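Aeromonas extracellular serine protease (Aeromonas sobria, PDB 3WQB) cleaves peptide bonds that follow paired basic residues, one of them lysine, as a secreted calcium-binding serine protease of the furin subfamily. Local coordinates at residues A[115-119]-A[329-333]; A[257-261]-A[334-339]; A[43-47]-A[313-317]; A[172-178]-A[209-215]; A[216-221]-A[267-273]. The protein carries 1 engineered substitution. One frame throughout, in Å; residues are numbered along the deposited sequence.

Contact 1: residues A[115-119]-A[329-333]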
# COMPACT_ATOMS: atom_id res chain seq x y z
N HIS A 115 -12.96 -10.47 2.85
CA HIS A 115 -11.79 -9.92 2.19
C HIS A 115 -10.52 -10.69 2.57
O HIS A 115 -9.75 -11.11 1.69
CB HIS A 115 -11.73 -8.44 2.59
CG HIS A 115 -10.74 -7.62 1.83
ND1 HIS A 115 -9.47 -7.37 2.30
CD2 HIS A 115 -10.86 -6.93 0.67
CE1 HIS A 115 -8.84 -6.58 1.45
NE2 HIS A 115 -9.67 -6.29 0.46
N GLY A 116 -10.31 -10.90 3.86
CA GLY A 116 -9.11 -11.56 4.36
C GLY A 116 -9.04 -13.02 3.94
O GLY A 116 -7.96 -13.55 3.67
N THR A 117 -10.19 -13.68 3.91
CA THR A 117 -10.28 -15.07 3.49
C THR A 117 -9.98 -15.20 1.99
O THR A 117 -9.26 -16.11 1.56
CB THR A 117 -11.65 -15.65 3.88
OG1 THR A 117 -11.78 -15.58 5.30
CG2 THR A 117 -11.81 -17.10 3.43
N SER A 118 -10.49 -14.25 1.21
CA SER A 118 -10.19 -14.20 -0.22
C SER A 118 -8.70 -13.95 -0.49
O SER A 118 -8.09 -14.62 -1.32
CB SER A 118 -11.06 -13.15 -0.91
OG SER A 118 -12.44 -13.47 -0.83
N VAL A 119 -8.13 -12.99 0.23
CA VAL A 119 -6.68 -12.72 0.20
C VAL A 119 -5.88 -13.99 0.50
O VAL A 119 -4.95 -14.35 -0.24
CB VAL A 119 -6.32 -11.60 1.21
CG1 VAL A 119 -4.83 -11.51 1.48
CG2 VAL A 119 -6.83 -10.26 0.71
N ASN A 329 -15.22 -17.78 -4.53
CA ASN A 329 -15.82 -16.64 -5.23
C ASN A 329 -14.96 -16.25 -6.43
O ASN A 329 -13.80 -16.67 -6.51
CB ASN A 329 -16.08 -15.45 -4.27
CG ASN A 329 -14.81 -14.69 -3.88
OD1 ASN A 329 -14.18 -14.03 -4.71
ND2 ASN A 329 -14.46 -14.74 -2.58
N GLY A 330 -15.53 -15.49 -7.35
CA GLY A 330 -14.81 -15.06 -8.55
C GLY A 330 -14.71 -13.55 -8.68
O GLY A 330 -14.42 -13.02 -9.76
N VAL A 331 -14.98 -12.85 -7.58
CA VAL A 331 -15.07 -11.39 -7.61
C VAL A 331 -14.00 -10.67 -6.80
O VAL A 331 -13.94 -9.44 -6.79
CB VAL A 331 -16.47 -10.89 -7.18
CG1 VAL A 331 -17.54 -11.41 -8.13
CG2 VAL A 331 -16.76 -11.26 -5.73
N MET A 332 -13.14 -11.42 -6.11
CA MET A 332 -12.06 -10.79 -5.37
C MET A 332 -11.16 -10.02 -6.33
O MET A 332 -10.88 -10.49 -7.42
CB MET A 332 -11.27 -11.82 -4.57
CG MET A 332 -10.13 -11.26 -3.74
SD MET A 332 -10.67 -9.96 -2.62
CE MET A 332 -9.10 -9.53 -1.88
N ASN A 333 -10.74 -8.83 -5.94
CA ASN A 333 -10.02 -7.95 -6.86
C ASN A 333 -9.19 -6.92 -6.09
O ASN A 333 -8.92 -7.09 -4.90
CB ASN A 333 -11.02 -7.25 -7.79
CG ASN A 333 -11.89 -6.25 -7.06
OD1 ASN A 333 -11.88 -6.20 -5.83
ND2 ASN A 333 -12.65 -5.45 -7.81
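His115 opens helix 115-124, and one face of its imidazole takes the methyl of Met332: CE lies 4.2 Å from the ring centroid, 20° off the normal, a CH-pi contact set toward the rim of the ring. The sulfur stands farther back and oblique to the ring. With CG anti to the backbone nitrogen (chi1 -170°), the imidazole comes back to Met332, while ND1 bonds to Asp78 OD1 and NE2 to the backbone of the chain of another protein. One turn on, Ser118 points at the 329-333 segment and meets two different surfaces. Its CB rests against Met332 CG at 3.5 Å, while OG receives a hydrogen bond from Asn329 ND2 (3.0 Å, 154°) that lies in the plane of the amide; the same OG is also bonded to Ala114 O. Val119 finishes the cradle, its CG2 touching Met332 CE at 3.5 Å.

On the 329-333 side, Asn329 is held from its other end. OD1 accepts Val331 N on a lone pair, an Asx turn, and Met332 N, an Asx motif; together they fix the amide's rotation. His115 and Asp78 are the predicted histidine and aspartate of the subtilisin-type catalytic triad. The chemistry therefore splits: apolar thioether packing backs one imidazole face, polar bonds hold its nitrogens, and one amide bond ties Ser118 to Asn329, just before the corner at Gly330.

Contact 2: residues A[257-261]-A[334-339]. Engineered in segment 334-339: Ala336 (natural residue Ser).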
# COMPACT_ATOMS: atom_id res chain seq x y z
N VAL A 257 5.33 -1.79 -2.16
CA VAL A 257 4.01 -1.30 -2.59
C VAL A 257 3.69 -1.79 -4.00
O VAL A 257 4.53 -1.69 -4.90
CB VAL A 257 3.92 0.23 -2.48
CG1 VAL A 257 2.52 0.70 -2.81
CG2 VAL A 257 4.29 0.71 -1.08
N VAL A 258 2.48 -2.34 -4.18
CA VAL A 258 2.12 -2.96 -5.46
C VAL A 258 0.87 -2.38 -6.08
O VAL A 258 -0.12 -2.09 -5.40
CB VAL A 258 1.98 -4.50 -5.36
CG1 VAL A 258 3.28 -5.12 -4.89
CG2 VAL A 258 0.85 -4.90 -4.44
N SER A 259 0.93 -2.21 -7.40
CA SER A 259 -0.24 -1.86 -8.19
C SER A 259 -0.88 -3.12 -8.79
O SER A 259 -0.28 -4.19 -8.81
CB SER A 259 0.15 -0.89 -9.29
OG SER A 259 1.06 -1.49 -10.20
N ALA A 260 -2.11 -2.97 -9.28
CA ALA A 260 -2.87 -4.10 -9.79
C ALA A 260 -2.93 -4.09 -11.31
O ALA A 260 -3.14 -3.03 -11.94
CB ALA A 260 -4.29 -4.07 -9.23
N LEU A 261 -2.79 -5.29 -11.87
CA LEU A 261 -2.87 -5.54 -13.31
C LEU A 261 -4.10 -6.39 -13.61
O LEU A 261 -4.45 -7.28 -12.83
CB LEU A 261 -1.61 -6.32 -13.75
CG LEU A 261 -1.46 -6.57 -15.26
CD1 LEU A 261 -0.33 -5.71 -15.81
CD2 LEU A 261 -1.23 -8.05 -15.55
N GLY A 334 -8.76 -5.87 -6.78
CA GLY A 334 -8.13 -4.74 -6.13
C GLY A 334 -6.64 -4.86 -5.97
O GLY A 334 -6.03 -5.90 -6.25
N THR A 335 -6.03 -3.77 -5.52
CA THR A 335 -4.67 -3.87 -5.06
C THR A 335 -4.61 -4.81 -3.85
O THR A 335 -3.55 -5.35 -3.54
CB THR A 335 -4.01 -2.50 -4.80
OG1 THR A 335 -4.81 -1.72 -3.90
CG2 THR A 335 -3.80 -1.76 -6.11
N ALA A 336 -5.76 -5.07 -3.22
CA ALA A 336 -5.83 -6.12 -2.18
C ALA A 336 -5.65 -7.53 -2.71
O ALA A 336 -5.46 -8.44 -1.91
CB ALA A 336 -7.12 -6.08 -1.42
N SER A 337 -5.74 -7.70 -4.03
CA SER A 337 -5.41 -8.97 -4.69
C SER A 337 -3.99 -8.96 -5.26
O SER A 337 -3.33 -9.99 -5.28
CB SER A 337 -6.43 -9.26 -5.80
OG SER A 337 -7.67 -9.63 -5.23
N ALA A 338 -3.53 -7.80 -5.72
CA ALA A 338 -2.15 -7.66 -6.15
C ALA A 338 -1.19 -7.95 -5.00
O ALA A 338 -0.11 -8.53 -5.19
CB ALA A 338 -1.91 -6.28 -6.71
N THR A 339 -1.61 -7.55 -3.80
CA THR A 339 -0.79 -7.73 -2.60
C THR A 339 -0.54 -9.21 -2.30
O THR A 339 0.63 -9.61 -2.22
CB THR A 339 -1.40 -6.92 -1.42
OG1 THR A 339 -1.40 -5.53 -1.77
CG2 THR A 339 -0.57 -7.09 -0.16
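Ala338 CB is the central apolar contact: it faces strand 257-261 and sits 3.4 Å from Ser259 O, with Val258 CG2 at 3.8 Å on one flank and Ala260 CB at 4.1 Å on the other. Val258 and Ala260 alternate with Ser259, so both turn their side chains to the helix. In Val258, chi1 of -59° puts CG1 anti to the carbonyl carbon and leaves CG2 between that carbon and the backbone nitrogen; from there CG2 also touches Thr339 OG1 at 3.5 Å, and those two side chains cross at about a right angle. Thr335 contributes its methyl, CG2, which lies over the strand backbone 3.8 Å from Ala260 N. Everything crossing between the segments is van der Waals contact, and small side chains let the axes approach to 6.8 Å at 115°.

This is the central helix of the subtilisin fold packed against its parallel sheet. Its first turn carries the predicted nucleophile position, Ala336 in this model, an engineered replacement of the natural serine, whose CB points away from the strand and touches His115.

Further out, polar bonds set the helix start. Gly334, at the N-cap position, accepts from Ser337 N and Ala338 N through its carbonyl. Thr335 O takes both Thr339 N and, 2.8 Å away, Thr339 OG1, the two arriving from opposite faces of the carbonyl plane. Thr335 OG1 bonds to Gly217 N. Ala260 N bonds to Ser271 OG, and behind the strand Ser259 OG is bonded to Thr411 O.

Contact 3: residues A[43-47]-A[313-317]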
# COMPACT_ATOMS: atom_id res chain seq x y z
N GLN A 43 -8.67 -17.30 -20.41
CA GLN A 43 -9.90 -17.82 -19.80
C GLN A 43 -10.66 -16.71 -19.08
O GLN A 43 -10.09 -15.68 -18.70
CB GLN A 43 -9.63 -19.01 -18.88
CG GLN A 43 -8.94 -18.68 -17.55
CD GLN A 43 -7.43 -18.66 -17.64
OE1 GLN A 43 -6.84 -17.82 -18.33
NE2 GLN A 43 -6.78 -19.57 -16.90
N ASP A 44 -11.96 -16.91 -18.89
CA ASP A 44 -12.81 -15.83 -18.40
C ASP A 44 -12.91 -15.70 -16.88
O ASP A 44 -13.46 -14.72 -16.39
CB ASP A 44 -14.20 -15.85 -19.07
CG ASP A 44 -15.00 -17.13 -18.79
OD1 ASP A 44 -14.68 -17.86 -17.82
OD2 ASP A 44 -15.97 -17.38 -19.55
N GLY A 45 -12.35 -16.65 -16.12
CA GLY A 45 -12.52 -16.64 -14.66
C GLY A 45 -13.98 -16.61 -14.21
O GLY A 45 -14.30 -16.09 -13.13
N PHE A 46 -14.86 -17.19 -15.04
CA PHE A 46 -16.32 -17.21 -14.83
C PHE A 46 -17.02 -15.87 -15.08
O PHE A 46 -18.23 -15.74 -14.85
CB PHE A 46 -16.71 -17.81 -13.47
CG PHE A 46 -16.14 -19.17 -13.22
CD1 PHE A 46 -16.62 -20.29 -13.90
CD2 PHE A 46 -15.13 -19.35 -12.27
CE1 PHE A 46 -16.11 -21.56 -13.64
CE2 PHE A 46 -14.61 -20.62 -12.00
CZ PHE A 46 -15.10 -21.73 -12.69
N SER A 47 -16.27 -14.90 -15.58
CA SER A 47 -16.83 -13.63 -16.01
C SER A 47 -17.26 -13.74 -17.47
O SER A 47 -17.10 -14.79 -18.10
CB SER A 47 -15.81 -12.50 -15.84
OG SER A 47 -14.92 -12.43 -16.94
N THR A 313 -23.14 -11.74 -11.25
CA THR A 313 -23.13 -12.26 -12.62
C THR A 313 -21.94 -13.20 -12.87
O THR A 313 -21.88 -13.88 -13.88
CB THR A 313 -23.16 -11.16 -13.70
OG1 THR A 313 -21.94 -10.40 -13.65
CG2 THR A 313 -24.36 -10.22 -13.52
N ASN A 314 -20.98 -13.24 -11.94
CA ASN A 314 -19.94 -14.25 -12.04
C ASN A 314 -20.55 -15.65 -11.96
O ASN A 314 -21.30 -15.94 -11.03
CB ASN A 314 -18.88 -14.05 -10.96
CG ASN A 314 -17.72 -14.99 -11.14
OD1 ASN A 314 -17.80 -16.16 -10.76
ND2 ASN A 314 -16.66 -14.51 -11.78
N ARG A 315 -20.24 -16.50 -12.93
CA ARG A 315 -20.93 -17.79 -13.03
C ARG A 315 -20.60 -18.79 -11.92
O ARG A 315 -21.34 -19.77 -11.73
CB ARG A 315 -20.71 -18.44 -14.40
CG ARG A 315 -21.15 -17.59 -15.58
CD ARG A 315 -21.09 -18.37 -16.91
NE ARG A 315 -19.80 -19.05 -17.09
CZ ARG A 315 -18.69 -18.47 -17.56
NH1 ARG A 315 -18.69 -17.20 -17.93
NH2 ARG A 315 -17.57 -19.18 -17.67
N LEU A 316 -19.52 -18.57 -11.19
CA LEU A 316 -19.16 -19.46 -10.10
C LEU A 316 -20.12 -19.32 -8.92
O LEU A 316 -20.26 -20.25 -8.12
CB LEU A 316 -17.72 -19.20 -9.66
CG LEU A 316 -17.14 -20.02 -8.50
CD1 LEU A 316 -17.13 -21.50 -8.83
CD2 LEU A 316 -15.74 -19.54 -8.16
N HIS A 317 -20.75 -18.16 -8.79
CA HIS A 317 -21.57 -17.85 -7.61
C HIS A 317 -22.94 -18.51 -7.68
O HIS A 317 -23.54 -18.59 -8.74
CB HIS A 317 -21.72 -16.34 -7.46
CG HIS A 317 -20.45 -15.64 -7.06
ND1 HIS A 317 -20.42 -14.68 -6.08
CD2 HIS A 317 -19.17 -15.75 -7.52
CE1 HIS A 317 -19.19 -14.23 -5.94
NE2 HIS A 317 -18.41 -14.86 -6.80
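Arg315 meets Asp44 end-on, NH1 and NH2 both turned to the carboxylate, yet the two flat groups are not coplanar: their planes stand 57° apart. NH2 reaches both oxygens near the syn side, OD2 at 3.1 Å, whereas NH1 comes to OD2 from above the carboxylate plane. A bend at chi3 swings the guanidinium back over the 44-47 turn, where one face rests on Phe46 CA and NH1 also bonds to Ser47 O at 2.9 Å. Asp44 OD1 has a second task, accepting Phe46 N in an Asx turn, so the salt bridge and the type I' turn brace each other.

Phe46 stands at 64° to the guanidinium plane. Leu316 CB lies over one face of its ring, 4.1 Å from the centroid, with both leucine methyls near CE2. Asn314 spreads its amide between the two segments: ND2 donates to Gly45 O at 3.1 Å, close to the amide plane, and is bonded to Gly287 O as well, while OD1 accepts Leu316 N in a second Asx turn. Between these side chains runs a nearly straight backbone bond, Arg315 N to Phe46 O (2.9 Å, 178°).

The two beta turns are thus joined, with the ion pair on the more exposed side and the Phe46-Leu316 pair on the inner side. There both apolar residues pack on Val294 of strand 293-296, Leu316 touches Tyr328 of strand 328-329, and Asn314 leans on Val331 of strand 331-332.

Contact 4: residues A[172-178]-A[209-215]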
# COMPACT_ATOMS: atom_id res chain seq x y z
N ARG A 172 7.71 -14.56 7.73
CA ARG A 172 8.61 -13.99 6.73
C ARG A 172 7.90 -13.11 5.69
O ARG A 172 8.57 -12.45 4.90
CB ARG A 172 9.44 -15.05 6.03
CG ARG A 172 10.56 -15.61 6.90
CD ARG A 172 11.71 -16.16 6.06
NE ARG A 172 12.47 -15.07 5.46
CZ ARG A 172 13.28 -15.18 4.40
NH1 ARG A 172 13.46 -16.35 3.79
NH2 ARG A 172 13.89 -14.09 3.95
N VAL A 173 6.56 -13.10 5.68
CA VAL A 173 5.80 -12.21 4.79
C VAL A 173 4.66 -11.63 5.61
O VAL A 173 3.94 -12.36 6.29
CB VAL A 173 5.26 -12.95 3.54
CG1 VAL A 173 4.56 -11.98 2.63
CG2 VAL A 173 6.38 -13.65 2.78
N PHE A 174 4.49 -10.31 5.53
CA PHE A 174 3.33 -9.64 6.12
C PHE A 174 2.50 -9.04 5.02
O PHE A 174 2.92 -8.09 4.36
CB PHE A 174 3.75 -8.56 7.13
CG PHE A 174 4.39 -9.13 8.36
CD1 PHE A 174 5.76 -9.35 8.43
CD2 PHE A 174 3.60 -9.47 9.46
CE1 PHE A 174 6.34 -9.90 9.58
CE2 PHE A 174 4.17 -10.01 10.61
CZ PHE A 174 5.54 -10.23 10.67
N ASN A 175 1.33 -9.63 4.80
CA ASN A 175 0.42 -9.18 3.76
C ASN A 175 -0.52 -8.09 4.25
O ASN A 175 -1.28 -8.32 5.18
CB ASN A 175 -0.38 -10.37 3.23
CG ASN A 175 -1.21 -10.01 2.02
OD1 ASN A 175 -0.81 -10.27 0.89
ND2 ASN A 175 -2.37 -9.39 2.26
N GLN A 176 -0.43 -6.91 3.64
CA GLN A 176 -1.25 -5.76 4.03
C GLN A 176 -2.10 -5.27 2.86
O GLN A 176 -1.72 -4.32 2.14
CB GLN A 176 -0.38 -4.63 4.55
CG GLN A 176 0.53 -5.02 5.67
CD GLN A 176 1.56 -3.96 5.87
OE1 GLN A 176 1.39 -3.05 6.70
NE2 GLN A 176 2.61 -4.00 5.05
N SER A 177 -3.23 -5.93 2.66
CA SER A 177 -4.16 -5.60 1.58
C SER A 177 -5.07 -4.44 1.97
O SER A 177 -6.30 -4.51 1.82
CB SER A 177 -4.99 -6.83 1.22
OG SER A 177 -4.21 -7.78 0.51
N TYR A 178 -4.46 -3.37 2.48
CA TYR A 178 -5.20 -2.22 3.00
C TYR A 178 -4.42 -0.93 2.82
O TYR A 178 -3.25 -0.94 2.47
CB TYR A 178 -5.57 -2.44 4.49
CG TYR A 178 -4.40 -2.68 5.41
CD1 TYR A 178 -3.58 -1.63 5.83
CD2 TYR A 178 -4.15 -3.96 5.91
CE1 TYR A 178 -2.50 -1.85 6.69
CE2 TYR A 178 -3.08 -4.19 6.78
CZ TYR A 178 -2.27 -3.13 7.16
OH TYR A 178 -1.21 -3.35 8.01
N GLY A 209 14.76 -12.57 7.18
CA GLY A 209 14.04 -11.29 7.17
C GLY A 209 12.64 -11.38 6.61
O GLY A 209 12.34 -12.22 5.76
N ALA A 210 11.78 -10.50 7.10
CA ALA A 210 10.38 -10.47 6.67
C ALA A 210 10.12 -9.39 5.63
O ALA A 210 10.58 -8.26 5.75
CB ALA A 210 9.48 -10.27 7.86
N ALA A 211 9.38 -9.78 4.60
CA ALA A 211 8.94 -8.87 3.56
C ALA A 211 7.53 -8.35 3.83
O ALA A 211 6.57 -9.13 3.89
CB ALA A 211 8.96 -9.59 2.22
N TYR A 212 7.43 -7.04 4.05
CA TYR A 212 6.13 -6.36 4.14
C TYR A 212 5.65 -6.02 2.74
O TYR A 212 6.39 -5.41 1.98
CB TYR A 212 6.26 -5.09 5.01
CG TYR A 212 6.52 -5.42 6.45
CD1 TYR A 212 7.82 -5.67 6.91
CD2 TYR A 212 5.47 -5.51 7.36
CE1 TYR A 212 8.06 -6.01 8.23
CE2 TYR A 212 5.69 -5.85 8.69
CZ TYR A 212 6.99 -6.10 9.12
OH TYR A 212 7.23 -6.42 10.43
N ILE A 213 4.43 -6.46 2.42
CA ILE A 213 3.81 -6.23 1.11
C ILE A 213 2.57 -5.37 1.33
O ILE A 213 1.82 -5.60 2.29
CB ILE A 213 3.42 -7.57 0.43
CG1 ILE A 213 4.51 -8.64 0.64
CG2 ILE A 213 3.06 -7.35 -1.03
CD1 ILE A 213 5.86 -8.35 0.00
N LYS A 214 2.35 -4.39 0.46
CA LYS A 214 1.41 -3.33 0.74
C LYS A 214 0.61 -2.90 -0.49
O LYS A 214 1.19 -2.61 -1.54
CB LYS A 214 2.19 -2.13 1.30
CG LYS A 214 1.36 -0.92 1.70
CD LYS A 214 0.38 -1.23 2.83
CE LYS A 214 -0.15 0.03 3.46
NZ LYS A 214 -1.01 0.82 2.51
N ALA A 215 -0.72 -2.87 -0.36
CA ALA A 215 -1.59 -2.43 -1.45
C ALA A 215 -1.39 -0.94 -1.75
O ALA A 215 -1.36 -0.12 -0.83
CB ALA A 215 -3.03 -2.69 -1.08
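Phe174 and Tyr212 run alongside each other on neighbouring parallel strands, within the beta-alpha-beta unit formed by strand 173-179, helix 191-205 and strand 211-215 of the subtilisin-type sheet. Their rings are nearly parallel, at 9°, but offset with little overlap: Phe174 CD1 stands over the rim of the tyrosine face, 3.5 Å from Tyr212 CE2. At the edge of the Phe174 ring, Ala210 CB fills the notch beside CE1. Farther along this face, Gln176 NE2 comes to the edge of the Tyr212 ring, and helix 191-205 covers the group with Phe200 stacked on Tyr212. On the other face Val173 CG1 leans on Ile213 CG1 at 3.9 Å, while Asn175 turns to helices 115-124 and 335-352.

The backbones bond regularly from Ala211 N to Ala215 N. Ile213 O accepts twice, from Gln176 N and, above its carbonyl plane, from Gln176 NE2, which also bonds to Asn255 OD1. At one end Gly209 O lies nearly in the guanidinium plane of Arg172, taking both NE and NH2. At the other, Lys214, bent at chi2 and chi4, passes CD beside Gln176 CB to place NZ 2.8 Å from Tyr178 O, on a lone pair of that carbonyl.

Contact 5: residues A[216-221]-A[267-273]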
# COMPACT_ATOMS: atom_id res chain seq x y z
N ALA A 216 -1.27 -0.60 -3.03
CA ALA A 216 -1.14 0.81 -3.42
C ALA A 216 -2.40 1.64 -3.20
O ALA A 216 -2.31 2.85 -3.08
CB ALA A 216 -0.72 0.91 -4.86
N GLY A 217 -3.56 0.98 -3.18
CA GLY A 217 -4.85 1.67 -3.23
C GLY A 217 -5.56 1.47 -4.56
O GLY A 217 -4.93 1.10 -5.56
N ASN A 218 -6.87 1.72 -4.54
CA ASN A 218 -7.75 1.57 -5.69
C ASN A 218 -8.36 2.91 -6.08
O ASN A 218 -9.54 2.97 -6.43
CB ASN A 218 -8.89 0.60 -5.36
CG ASN A 218 -8.40 -0.77 -4.97
OD1 ASN A 218 -7.30 -1.19 -5.35
ND2 ASN A 218 -9.22 -1.48 -4.23
N GLY A 219 -7.54 3.96 -6.04
CA GLY A 219 -8.05 5.31 -6.22
C GLY A 219 -7.68 6.01 -7.50
O GLY A 219 -7.63 7.25 -7.52
N PHE A 220 -7.45 5.28 -8.59
CA PHE A 220 -7.22 6.00 -9.85
C PHE A 220 -8.34 6.98 -10.16
O PHE A 220 -8.07 8.08 -10.62
CB PHE A 220 -6.97 5.08 -11.04
CG PHE A 220 -6.19 5.75 -12.13
CD1 PHE A 220 -6.82 6.54 -13.09
CD2 PHE A 220 -4.80 5.63 -12.16
CE1 PHE A 220 -6.08 7.20 -14.08
CE2 PHE A 220 -4.05 6.28 -13.14
CZ PHE A 220 -4.70 7.07 -14.11
N ASN A 221 -9.57 6.59 -9.87
CA ASN A 221 -10.75 7.38 -10.21
C ASN A 221 -11.53 7.91 -9.00
O ASN A 221 -12.04 9.03 -9.03
CB ASN A 221 -11.67 6.57 -11.12
CG ASN A 221 -10.98 6.10 -12.38
OD1 ASN A 221 -10.87 4.90 -12.65
ND2 ASN A 221 -10.51 7.05 -13.17
N ARG A 267 -2.87 -1.91 -16.49
CA ARG A 267 -3.27 -1.47 -15.16
C ARG A 267 -4.77 -1.69 -14.95
O ARG A 267 -5.58 -1.28 -15.79
CB ARG A 267 -2.97 0.01 -14.99
CG ARG A 267 -3.12 0.50 -13.57
CD ARG A 267 -3.46 1.99 -13.53
NE ARG A 267 -4.85 2.27 -13.88
CZ ARG A 267 -5.26 3.15 -14.80
NH1 ARG A 267 -6.56 3.32 -15.01
NH2 ARG A 267 -4.38 3.84 -15.51
N SER A 268 -5.14 -2.32 -13.85
CA SER A 268 -6.55 -2.43 -13.50
C SER A 268 -7.11 -1.02 -13.43
O SER A 268 -6.43 -0.10 -12.95
CB SER A 268 -6.72 -3.14 -12.17
OG SER A 268 -6.21 -4.45 -12.24
N SER A 269 -8.33 -0.85 -13.93
CA SER A 269 -8.97 0.46 -14.04
C SER A 269 -8.77 1.33 -12.79
O SER A 269 -8.43 2.50 -12.90
CB SER A 269 -10.46 0.26 -14.33
OG SER A 269 -11.09 -0.52 -13.32
N TYR A 270 -8.98 0.73 -11.62
CA TYR A 270 -9.02 1.43 -10.34
C TYR A 270 -7.65 1.65 -9.68
O TYR A 270 -7.56 2.39 -8.70
CB TYR A 270 -9.91 0.63 -9.36
CG TYR A 270 -9.50 -0.82 -9.32
CD1 TYR A 270 -8.34 -1.21 -8.66
CD2 TYR A 270 -10.23 -1.79 -10.02
CE1 TYR A 270 -7.93 -2.54 -8.66
CE2 TYR A 270 -9.84 -3.13 -10.01
CZ TYR A 270 -8.68 -3.49 -9.34
OH TYR A 270 -8.25 -4.80 -9.31
N SER A 271 -6.58 1.04 -10.19
CA SER A 271 -5.34 0.99 -9.40
C SER A 271 -4.69 2.35 -9.18
O SER A 271 -4.47 3.11 -10.13
CB SER A 271 -4.29 0.09 -10.05
OG SER A 271 -3.20 -0.14 -9.16
N SER A 272 -4.34 2.63 -7.92
CA SER A 272 -3.47 3.77 -7.64
C SER A 272 -2.09 3.51 -8.22
O SER A 272 -1.71 2.35 -8.45
CB SER A 272 -3.39 4.02 -6.14
OG SER A 272 -4.67 4.34 -5.62
N VAL A 273 -1.35 4.58 -8.49
CA VAL A 273 -0.03 4.50 -9.12
C VAL A 273 0.83 5.61 -8.56
O VAL A 273 0.32 6.55 -7.95
CB VAL A 273 -0.11 4.61 -10.67
CG1 VAL A 273 -0.96 3.49 -11.26
CG2 VAL A 273 -0.62 5.98 -11.13
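Arg267 lays its guanidinium flat on the Phe220 ring, planes 9° apart and CZ 3.7 Å from the centroid, a stacked cation-pi pair. Two of the arginine's nitrogens bond within its own loop: NE donates to Ser268 O and NH1 to Ser269 O (2.9 Å), which holds the group flat for the ring. A bend at chi3 folds it back to make those bonds. Ser268 O serves twice, taking Arg267 NE and Ser271 N from opposite faces of its plane and closing a type I turn.

Between the loops, Gly217 O accepts Ser272 N at 2.9 Å. Ser272 then returns the favour through OG, which accepts Gly219 N (2.9 Å, 156°) and is bonded to Glu242 OE2. Phe220 N is directed to Tyr270 O, though that oxygen is less surely placed. Ser271 O is the exception: it lies at the edge of the Phe220 ring, 3.3 Å from CD2, and is buried with no polar partner in the model.

Asn218 runs alongside Tyr270, its OD1 3.5 Å from CD1, amide and ring planes 67° apart. OD1 accepts Thr335 N, ND2 donates to the backbone of the chain of another protein, and Tyr270 OH bonds to Gly334 N. The position and bonding of Asn218, whose side chain is about 6 Å from that of the engineered Ala336, are consistent with the oxyanion-hole asparagine of subtilisin-like proteases.

Contacts 1, 2, 4 and 5 gather round the catalytic centre, whereas contact 3, though largely buried, stands toward the periphery, its centre about 29 Å from that of contact 4. Contacts 2 and 4 share the parallel sheet, where Val258 N bonds to Lys214 O; contact 2 meets by van der Waals packing alone, contact 4 by a mesh of backbone bonds. Segments 329-333 and 334-339 are consecutive, joining contacts 1 and 2, and His115 NE2 lies 3.2 Å from Ala336 CB. Contact 5 adjoins both sheet contacts through loops and relies on polar bonds and a cation-pi stack. Salt bridging appears in contact 3, which still reaches contact 1 through His317 NE2 and Gly330 N.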